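Local structure of coenzyme A transferase (Yersinia pestis, 3QLI) at residues 50-54 against 176-180; 167-171 against 190-194. The protein probably transfers coenzyme A from an acyl-CoA to a carboxylic acid such as acetate, as in other members of the acetyl-CoA hydrolase/transferase family. All blocks are in the same frame, centred on the assembly; numbering follows the deposited sequence.

Interaction 1. Residues 50-54 against 176-180; sequences EPPAL and FIVEV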
# COMPACT_ATOMS: atom_id res chain seq x y z
N GLU A 50 15.49 21.99 9.93
CA GLU A 50 14.92 22.66 11.09
C GLU A 50 15.78 23.89 11.38
O GLU A 50 17.01 23.80 11.38
CB GLU A 50 14.89 21.72 12.30
CG GLU A 50 14.11 20.43 12.07
CD GLU A 50 14.17 19.48 13.26
OE1 GLU A 50 15.08 19.62 14.10
OE2 GLU A 50 13.31 18.58 13.34
N PRO A 51 15.15 25.03 11.62
CA PRO A 51 15.90 26.29 11.81
C PRO A 51 16.23 26.61 13.28
O PRO A 51 15.34 26.98 14.03
CB PRO A 51 14.96 27.34 11.19
CG PRO A 51 13.60 26.79 11.42
CD PRO A 51 13.71 25.28 11.41
N PRO A 52 17.51 26.47 13.67
CA PRO A 52 17.86 26.56 15.10
C PRO A 52 17.58 27.90 15.76
O PRO A 52 17.16 27.91 16.91
CB PRO A 52 19.37 26.27 15.12
CG PRO A 52 19.83 26.51 13.70
CD PRO A 52 18.66 26.06 12.85
N ALA A 53 17.80 29.01 15.07
CA ALA A 53 17.59 30.31 15.71
C ALA A 53 16.10 30.60 15.89
O ALA A 53 15.66 31.12 16.93
CB ALA A 53 18.28 31.43 14.93
N LEU A 54 15.31 30.26 14.88
CA LEU A 54 13.86 30.44 14.94
C LEU A 54 13.26 29.52 15.99
O LEU A 54 12.38 29.93 16.75
CB LEU A 54 13.21 30.18 13.56
CG LEU A 54 13.51 31.21 12.48
CD1 LEU A 54 12.96 30.78 11.11
CD2 LEU A 54 12.95 32.59 12.86
N PHE A 176 5.44 32.30 5.72
CA PHE A 176 6.67 31.53 5.52
C PHE A 176 7.84 32.34 6.05
O PHE A 176 8.09 33.46 5.59
CB PHE A 176 6.84 31.23 4.02
CG PHE A 176 8.09 30.46 3.69
CD1 PHE A 176 8.54 29.44 4.53
CD2 PHE A 176 8.79 30.73 2.52
CE1 PHE A 176 9.68 28.70 4.20
CE2 PHE A 176 9.94 30.00 2.20
CZ PHE A 176 10.37 28.99 3.03
N ILE A 177 8.54 31.78 7.03
CA ILE A 177 9.66 32.46 7.68
C ILE A 177 10.93 31.68 7.40
O ILE A 177 10.99 30.48 7.68
CB ILE A 177 9.48 32.49 9.22
CG1 ILE A 177 8.09 33.03 9.57
CG2 ILE A 177 10.61 33.29 9.89
CD1 ILE A 177 7.81 33.04 11.08
N VAL A 178 11.95 32.34 6.84
CA VAL A 178 13.19 31.62 6.53
C VAL A 178 14.34 32.00 7.45
O VAL A 178 14.42 33.12 7.96
CB VAL A 178 13.63 31.84 5.07
CG1 VAL A 178 12.50 31.47 4.11
CG2 VAL A 178 14.08 33.27 4.86
N GLU A 179 15.24 31.04 7.65
CA GLU A 179 16.48 31.27 8.36
C GLU A 179 17.61 31.04 7.37
O GLU A 179 17.90 29.91 6.98
CB GLU A 179 16.58 30.32 9.55
CG GLU A 179 17.89 30.42 10.33
CD GLU A 179 17.75 29.85 11.73
OE1 GLU A 179 16.63 29.94 12.30
OE2 GLU A 179 18.74 29.30 12.28
N VAL A 180 18.22 32.14 6.93
CA VAL A 180 19.31 32.12 5.98
C VAL A 180 20.57 31.58 6.66
O VAL A 180 20.92 31.99 7.77
CB VAL A 180 19.58 33.54 5.41
CG1 VAL A 180 20.94 33.61 4.69
CG2 VAL A 180 18.44 33.97 4.49
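The carboxylate of Glu179 is buried at the start of helix 52-63, where backbone amides take up its two oxygens. Ala53 N gives its hydrogen to OE2 of Glu179 at 3.0 Å, almost straight at 167° and onto the syn lone pair. Leu54 N donates to OE1 of Glu179 at 2.9 Å, also on the syn side but 19° out of the carboxylate plane. OE1 is satisfied by this bond, while OE2 has, besides Ala53 N, the side-chain amide of Asn205. An anion here also faces the positive end of the helix dipole, which would tend to keep it ionised. In the parallel, Rossmann-like sheet of the N-terminal domain, the side chain of Glu179, near the C-terminal end of strand 175-180, meets the N-terminus of helix 52-63, which packs against the sheet. Glu179 reaches the helix because its CG lies anti to the backbone N (chi1 177°) and the chain beyond stays extended. Pro52, which has no N-H to offer, borders the carboxylate with CD 3.3 Å from OE2 of Glu179, while CB of Pro51 lies 3.3 Å from OE1 of Glu179. Leu54 runs past the acid in the opposite direction, and its CD1 meets CG2 of Ile177 at 3.6 Å.

Interaction 2. Residues 167-171 against 190-194; sequences SRIAR and EAAAI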
# COMPACT_ATOMS: atom_id res chain seq x y z
N SER A 167 8.61 22.13 0.02
CA SER A 167 8.41 22.98 -1.16
C SER A 167 6.94 23.35 -1.39
O SER A 167 6.63 24.41 -1.94
CB SER A 167 9.01 22.33 -2.42
OG SER A 167 8.38 21.09 -2.70
N ARG A 168 6.03 22.47 -0.98
CA ARG A 168 4.60 22.80 -1.02
C ARG A 168 4.17 23.71 0.13
O ARG A 168 3.47 24.72 -0.07
CB ARG A 168 3.76 21.51 -0.97
CG ARG A 168 2.26 21.73 -0.73
CD ARG A 168 1.60 22.42 -1.91
NE ARG A 168 0.16 22.65 -1.70
CZ ARG A 168 -0.79 21.74 -1.92
NH1 ARG A 168 -0.47 20.53 -2.34
NH2 ARG A 168 -2.06 22.06 -1.69
N ILE A 169 4.58 23.37 1.35
CA ILE A 169 4.06 24.07 2.52
C ILE A 169 4.65 25.47 2.62
O ILE A 169 4.01 26.36 3.18
CB ILE A 169 4.28 23.29 3.82
CG1 ILE A 169 3.66 21.89 3.71
CG2 ILE A 169 3.68 24.06 5.02
CD1 ILE A 169 2.20 21.92 3.22
N ALA A 170 5.86 25.67 2.09
CA ALA A 170 6.46 27.01 2.04
C ALA A 170 5.56 27.96 1.28
O ALA A 170 5.50 29.16 1.58
CB ALA A 170 7.86 26.96 1.40
N ARG A 171 4.86 27.42 0.30
CA ARG A 171 3.95 28.19 -0.54
C ARG A 171 2.52 28.18 -0.01
O ARG A 171 1.83 29.19 -0.07
CB ARG A 171 4.00 27.68 -1.99
CG ARG A 171 5.39 27.85 -2.61
CD ARG A 171 5.59 27.03 -3.86
NE ARG A 171 6.76 27.50 -4.61
CZ ARG A 171 8.02 27.13 -4.38
NH1 ARG A 171 8.31 26.27 -3.40
NH2 ARG A 171 8.99 27.63 -5.13
N GLU A 190 12.82 20.83 -8.25
CA GLU A 190 11.47 21.27 -8.55
C GLU A 190 10.91 22.00 -7.35
O GLU A 190 10.75 21.40 -6.28
CB GLU A 190 10.57 20.08 -8.89
CG GLU A 190 9.11 20.50 -9.05
CD GLU A 190 8.18 19.34 -9.36
OE1 GLU A 190 8.60 18.16 -9.24
OE2 GLU A 190 7.03 19.63 -9.74
N ALA A 191 10.63 23.30 -7.55
CA ALA A 191 10.11 24.16 -6.49
C ALA A 191 11.09 24.28 -5.33
O ALA A 191 10.70 24.64 -4.20
CB ALA A 191 8.73 23.66 -6.02
N ALA A 192 12.36 23.98 -5.58
CA ALA A 192 13.38 24.07 -4.53
C ALA A 192 13.76 25.52 -4.27
O ALA A 192 14.20 25.86 -3.18
CB ALA A 192 14.62 23.27 -4.89
N ALA A 193 13.60 26.37 -5.28
CA ALA A 193 13.93 27.79 -5.16
C ALA A 193 12.68 28.61 -4.84
O ALA A 193 11.64 28.45 -5.47
CB ALA A 193 14.58 28.28 -6.45
N ILE A 194 12.78 29.50 -3.85
CA ILE A 194 11.63 30.33 -3.49
C ILE A 194 12.00 31.79 -3.59
O ILE A 194 12.99 32.21 -2.99
CB ILE A 194 11.17 30.10 -2.03
CG1 ILE A 194 11.28 28.63 -1.63
CG2 ILE A 194 9.76 30.69 -1.82
CD1 ILE A 194 10.34 27.73 -2.37
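Ser167 and Ala191 bring the two backbones closest, their CA atoms 5.7 Å apart where helix 166-172 passes the turn that leads into strand 193-195. At that point CB of Ser167 rests 3.8 Å from CB of Ala191, and the Ser167 hydroxyl is engaged by Asn163, whose side-chain amide also bonds to the carbonyl of Glu190. One turn further along the helix, Arg171 spreads its guanidinium among backbone carbonyls. NH2 of Arg171 reaches Ala193 O at 2.8 Å, a weak bond bent to 126° although the oxygen lies in the guanidinium plane. NH1 of Arg171 is modelled with two acceptors, Ser167 O at 2.9 Å and Ala191 O at 3.0 Å, but it sits too close to a neighbouring atom, so both bonds are tentative. The helix belongs to the beta-alpha-beta crossover from strand 143-148 to strand 175-180, whereas strand 193-195 pairs with 156-158 in a separate two-stranded antiparallel sheet, so the contact joins the helix to the edge of that small sheet. With CG beside the backbone N (chi1 -63°) and an extended chain as far as NE, Arg171 carries its charge over to the turn. The methyl of Ala191 covers one guanidinium face, off-centre.

Both contacts use a charged side chain to engage backbone groups, with opposite polarity and at different depths. Interaction 1 is a buried contact, in which an acid on a sheet strand meets amides at a helix N-terminus; interaction 2 is only partly buried, with an exposed arginine on a helix directed at the carbonyls of a turn and short strand. Strand 175-180 relates them: it follows helix 166-172 in the chain and precedes strand 193-195. Their centres lie about 15 Å apart, and Phe176 packs on both Ala170 and Ile194 of interaction 2. The buried acid has two well-formed amide bonds, whereas those of the more exposed arginine are bent or tentative.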